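Local coordinates for ABC transporter, substrate binding protein (Mannopine) (Agrobacterium fabrum, PDB 5L9S), which serves as the periplasmic solute-binding protein of an ABC transporter, probably capturing the opine mannopine for uptake, and is seen here open and unliganded, at residues Arg4-Glu15 and Lys33-Lys44. Sequence-based numbering, arbitrary orientation.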
loop_
_atom_site.group_PDB
_atom_site.type_symbol
_atom_site.label_atom_id
_atom_site.label_comp_id
_atom_site.label_asym_id
_atom_site.label_seq_id
_atom_site.Cartn_x
_atom_site.Cartn_y
_atom_site.Cartn_z
ATOM N N ARG A 4 -15.016 24.435 -7.246
ATOM C CA ARG A 4 -15.065 23.218 -6.441
ATOM C C ARG A 4 -14.319 22.060 -7.121
ATOM O O ARG A 4 -13.920 22.169 -8.290
ATOM C CB ARG A 4 -16.516 22.825 -6.085
ATOM C CG ARG A 4 -17.457 22.659 -7.272
ATOM C CD ARG A 4 -18.891 22.410 -6.851
ATOM N NE ARG A 4 -19.427 21.203 -7.482
ATOM C CZ ARG A 4 -20.183 20.294 -6.867
ATOM N NH1 ARG A 4 -20.524 20.453 -5.591
ATOM N NH2 ARG A 4 -20.609 19.223 -7.527
ATOM N N VAL A 5 -14.071 20.976 -6.337
ATOM C CA VAL A 5 -13.428 19.715 -6.743
ATOM C C VAL A 5 -14.190 18.603 -6.053
ATOM O O VAL A 5 -14.382 18.671 -4.837
ATOM C CB VAL A 5 -11.922 19.568 -6.374
ATOM C CG1 VAL A 5 -11.317 18.372 -7.087
ATOM C CG2 VAL A 5 -11.117 20.814 -6.680
ATOM N N VAL A 6 -14.559 17.552 -6.798
ATOM C CA VAL A 6 -15.232 16.395 -6.210
ATOM C C VAL A 6 -14.277 15.195 -6.222
ATOM O O VAL A 6 -13.823 14.780 -7.282
ATOM C CB VAL A 6 -16.650 16.099 -6.782
ATOM C CG1 VAL A 6 -16.701 16.172 -8.289
ATOM C CG2 VAL A 6 -17.219 14.784 -6.241
ATOM N N ILE A 7 -13.942 14.689 -5.026
ATOM C CA ILE A 7 -13.043 13.561 -4.816
ATOM C C ILE A 7 -13.771 12.417 -4.092
ATOM O O ILE A 7 -14.493 12.671 -3.124
ATOM C CB ILE A 7 -11.690 13.985 -4.112
ATOM C CG1 ILE A 7 -10.663 12.807 -4.061
ATOM C CG2 ILE A 7 -11.902 14.609 -2.724
ATOM C CD1 ILE A 7 -9.211 13.186 -3.787
ATOM N N ALA A 8 -13.551 11.153 -4.545
ATOM C CA ALA A 8 -14.125 9.972 -3.899
ATOM C C ALA A 8 -13.054 9.207 -3.115
ATOM O O ALA A 8 -11.944 8.994 -3.610
ATOM C CB ALA A 8 -14.789 9.073 -4.916
ATOM N N THR A 9 -13.395 8.825 -1.871
ATOM C CA THR A 9 -12.537 8.077 -0.940
ATOM C C THR A 9 -13.384 6.934 -0.347
ATOM O O THR A 9 -14.590 6.860 -0.635
ATOM C CB THR A 9 -11.972 9.011 0.184
ATOM O OG1 THR A 9 -13.008 9.395 1.091
ATOM C CG2 THR A 9 -11.258 10.248 -0.347
ATOM N N THR A 10 -12.770 6.071 0.504
ATOM C CA THR A 10 -13.476 4.982 1.197
ATOM C C THR A 10 -14.290 5.534 2.376
ATOM O O THR A 10 -15.110 4.804 2.945
ATOM C CB THR A 10 -12.548 3.855 1.631
ATOM O OG1 THR A 10 -11.506 4.393 2.459
ATOM C CG2 THR A 10 -11.997 3.064 0.466
ATOM N N GLY A 11 -14.091 6.820 2.689
ATOM C CA GLY A 11 -14.783 7.523 3.765
ATOM C C GLY A 11 -14.145 7.301 5.117
ATOM O O GLY A 11 -12.964 6.939 5.207
ATOM N N GLY A 12 -14.932 7.539 6.160
ATOM C CA GLY A 12 -14.545 7.348 7.554
ATOM C C GLY A 12 -13.299 8.057 8.038
ATOM O O GLY A 12 -13.147 9.266 7.866
ATOM N N THR A 13 -12.422 7.285 8.696
ATOM C CA THR A 13 -11.157 7.708 9.314
ATOM C C THR A 13 -10.169 8.234 8.278
ATOM O O THR A 13 -9.484 9.226 8.536
ATOM C CB THR A 13 -10.607 6.550 10.171
ATOM O OG1 THR A 13 -11.303 6.583 11.414
ATOM C CG2 THR A 13 -9.109 6.642 10.424
ATOM N N TYR A 14 -10.123 7.563 7.112
ATOM C CA TYR A 14 -9.283 7.879 5.973
ATOM C C TYR A 14 -9.641 9.277 5.444
ATOM O O TYR A 14 -8.760 10.133 5.340
ATOM C CB TYR A 14 -9.474 6.787 4.904
ATOM C CG TYR A 14 -8.413 6.686 3.820
ATOM C CD1 TYR A 14 -7.225 7.410 3.901
ATOM C CD2 TYR A 14 -8.599 5.868 2.712
ATOM C CE1 TYR A 14 -6.261 7.337 2.893
ATOM C CE2 TYR A 14 -7.642 5.784 1.697
ATOM C CZ TYR A 14 -6.471 6.515 1.793
ATOM O OH TYR A 14 -5.544 6.404 0.783
ATOM N N GLU A 15 -10.936 9.522 5.194
ATOM C CA GLU A 15 -11.472 10.794 4.718
ATOM C C GLU A 15 -11.234 11.932 5.711
ATOM O O GLU A 15 -10.889 13.040 5.301
ATOM C CB GLU A 15 -12.952 10.621 4.460
ATOM C CG GLU A 15 -13.670 11.763 3.776
ATOM C CD GLU A 15 -15.076 11.324 3.430
ATOM O OE1 GLU A 15 -15.290 10.863 2.282
ATOM O OE2 GLU A 15 -15.927 11.305 4.347
ATOM N N LYS A 33 -13.553 24.795 -3.106
ATOM C CA LYS A 33 -14.258 23.888 -2.200
ATOM C C LYS A 33 -13.974 22.434 -2.590
ATOM O O LYS A 33 -13.945 22.101 -3.781
ATOM C CB LYS A 33 -15.762 24.199 -2.233
ATOM C CG LYS A 33 -16.619 23.497 -1.170
ATOM C CD LYS A 33 -18.121 23.829 -1.326
ATOM C CE LYS A 33 -18.988 22.612 -1.108
ATOM N NZ LYS A 33 -20.414 22.866 -1.464
ATOM N N VAL A 34 -13.732 21.577 -1.578
ATOM C CA VAL A 34 -13.480 20.148 -1.790
ATOM C C VAL A 34 -14.712 19.366 -1.321
ATOM O O VAL A 34 -15.001 19.328 -0.124
ATOM C CB VAL A 34 -12.158 19.607 -1.167
ATOM C CG1 VAL A 34 -11.856 18.213 -1.687
ATOM C CG2 VAL A 34 -10.986 20.541 -1.437
ATOM N N VAL A 35 -15.441 18.776 -2.284
ATOM C CA VAL A 35 -16.630 17.947 -2.082
ATOM C C VAL A 35 -16.146 16.490 -2.056
ATOM O O VAL A 35 -15.529 16.021 -3.022
ATOM C CB VAL A 35 -17.713 18.188 -3.188
ATOM C CG1 VAL A 35 -18.996 17.416 -2.884
ATOM C CG2 VAL A 35 -18.023 19.669 -3.341
ATOM N N THR A 36 -16.400 15.790 -0.936
ATOM C CA THR A 36 -15.989 14.393 -0.744
ATOM C C THR A 36 -17.147 13.413 -0.855
ATOM O O THR A 36 -18.224 13.648 -0.298
ATOM C CB THR A 36 -15.215 14.202 0.560
ATOM O OG1 THR A 36 -15.944 14.780 1.645
ATOM C CG2 THR A 36 -13.839 14.781 0.501
ATOM N N VAL A 37 -16.921 12.310 -1.594
ATOM C CA VAL A 37 -17.903 11.243 -1.805
ATOM C C VAL A 37 -17.334 9.927 -1.240
ATOM O O VAL A 37 -16.156 9.633 -1.441
ATOM C CB VAL A 37 -18.340 11.142 -3.290
ATOM C CG1 VAL A 37 -19.423 10.092 -3.475
ATOM C CG2 VAL A 37 -18.831 12.487 -3.803
ATOM N N SER A 38 -18.149 9.174 -0.479
ATOM C CA SER A 38 -17.708 7.914 0.123
ATOM C C SER A 38 -18.311 6.675 -0.565
ATOM O O SER A 38 -19.444 6.731 -1.068
ATOM C CB SER A 38 -17.947 7.903 1.633
ATOM O OG SER A 38 -19.155 7.262 2.013
ATOM N N GLY A 39 -17.523 5.592 -0.587
ATOM C CA GLY A 39 -17.889 4.303 -1.158
ATOM C C GLY A 39 -16.747 3.316 -1.103
ATOM O O GLY A 39 -15.608 3.719 -0.878
ATOM N N THR A 40 -17.030 2.013 -1.328
ATOM C CA THR A 40 -15.977 0.990 -1.364
ATOM C C THR A 40 -15.183 1.136 -2.669
ATOM O O THR A 40 -15.660 1.787 -3.606
ATOM C CB THR A 40 -16.543 -0.435 -1.189
ATOM O OG1 THR A 40 -17.248 -0.846 -2.367
ATOM C CG2 THR A 40 -17.417 -0.584 0.059
ATOM N N ASP A 41 -13.976 0.541 -2.730
ATOM C CA ASP A 41 -13.111 0.584 -3.920
ATOM C C ASP A 41 -13.825 0.017 -5.127
ATOM O O ASP A 41 -13.728 0.613 -6.193
ATOM C CB ASP A 41 -11.768 -0.126 -3.679
ATOM C CG ASP A 41 -11.018 0.403 -2.464
ATOM O OD1 ASP A 41 -10.271 1.399 -2.611
ATOM O OD2 ASP A 41 -11.204 -0.161 -1.356
ATOM N N ALA A 42 -14.589 -1.092 -4.963
ATOM C CA ALA A 42 -15.377 -1.716 -6.054
ATOM C C ALA A 42 -16.550 -0.843 -6.496
ATOM O O ALA A 42 -16.828 -0.773 -7.699
ATOM C CB ALA A 42 -15.880 -3.091 -5.647
ATOM N N GLU A 43 -17.239 -0.188 -5.528
ATOM C CA GLU A 43 -18.355 0.729 -5.784
ATOM C C GLU A 43 -17.868 1.924 -6.596
ATOM O O GLU A 43 -18.550 2.333 -7.543
ATOM C CB GLU A 43 -18.918 1.272 -4.471
ATOM C CG GLU A 43 -20.052 0.493 -3.852
ATOM C CD GLU A 43 -20.536 1.213 -2.613
ATOM O OE1 GLU A 43 -21.407 2.105 -2.746
ATOM O OE2 GLU A 43 -19.958 0.973 -1.527
ATOM N N LYS A 44 -16.708 2.506 -6.190
ATOM C CA LYS A 44 -16.059 3.657 -6.821
ATOM C C LYS A 44 -15.671 3.350 -8.261
ATOM O O LYS A 44 -16.044 4.107 -9.156
ATOM C CB LYS A 44 -14.835 4.084 -6.014
ATOM C CG LYS A 44 -15.119 5.196 -5.015
ATOM C CD LYS A 44 -14.386 4.998 -3.708
ATOM C CE LYS A 44 -12.894 5.075 -3.804
ATOM N NZ LYS A 44 -12.262 3.975 -3.029
#
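Ile7 rests its CG2 methyl against two side chains of strand 33-38, Val34 and Thr36. Ile7 CG2 lies 3.8 Å from Val34 CG1, the two side chains running side by side. It also touches the CG2 methyl of Thr36. The CG1 arm of Ile7 stands anti to the backbone N (chi1 -173°), which leaves CG2 as the branch turned to the neighbouring strand while the end of the chain leads away. On this same face Glu15 reaches back from the first turn of its helix with an extended chain. Glu15 OE1 comes 3.8 Å from Thr36 CB. Thr36 OG1 bonds to Arg19, which also forms a salt bridge with Glu15 OE2.

The other face carries Arg4, Val6, Ala8, Val35 and Val37. Val6 CG2 meets Val37 CG2 at 3.7 Å, the two side chains crossing at a slant. The bent chain of Arg4 brings NH1 to 3.5 Å from Val35 CG2. Lys44 comes from helix 41-53 and bends along its length. Its CG touches Ala8 CB, and Lys44 CD passes 3.6 Å from Thr9 O. Lys44 NZ forms a salt bridge with Asp41 OD1 at 3.3 Å, near Thr10 CG2, and a weak hydrogen bond to Leu63 O.

The strands run parallel, joined by six backbone hydrogen bonds from Val5 N to Lys33 O through Gly39 N to Thr9 O. Past Thr10 and Gly39, which still touch, the chains part into their helices. Thr9 OG1 accepts from Gly11 N in an ST turn, and Thr40 and Glu43 form a capping box.

This is a beta-alpha-beta unit of the periplasmic binding protein fold, with helix 12-30 as the crossover. Phe23 of that helix covers Ile7, Val34 and Thr36, helix 247-258 packs on Val5 and Val34, and strand 61-65 pairs with strand 4-9 on the side opposite strand 33-38.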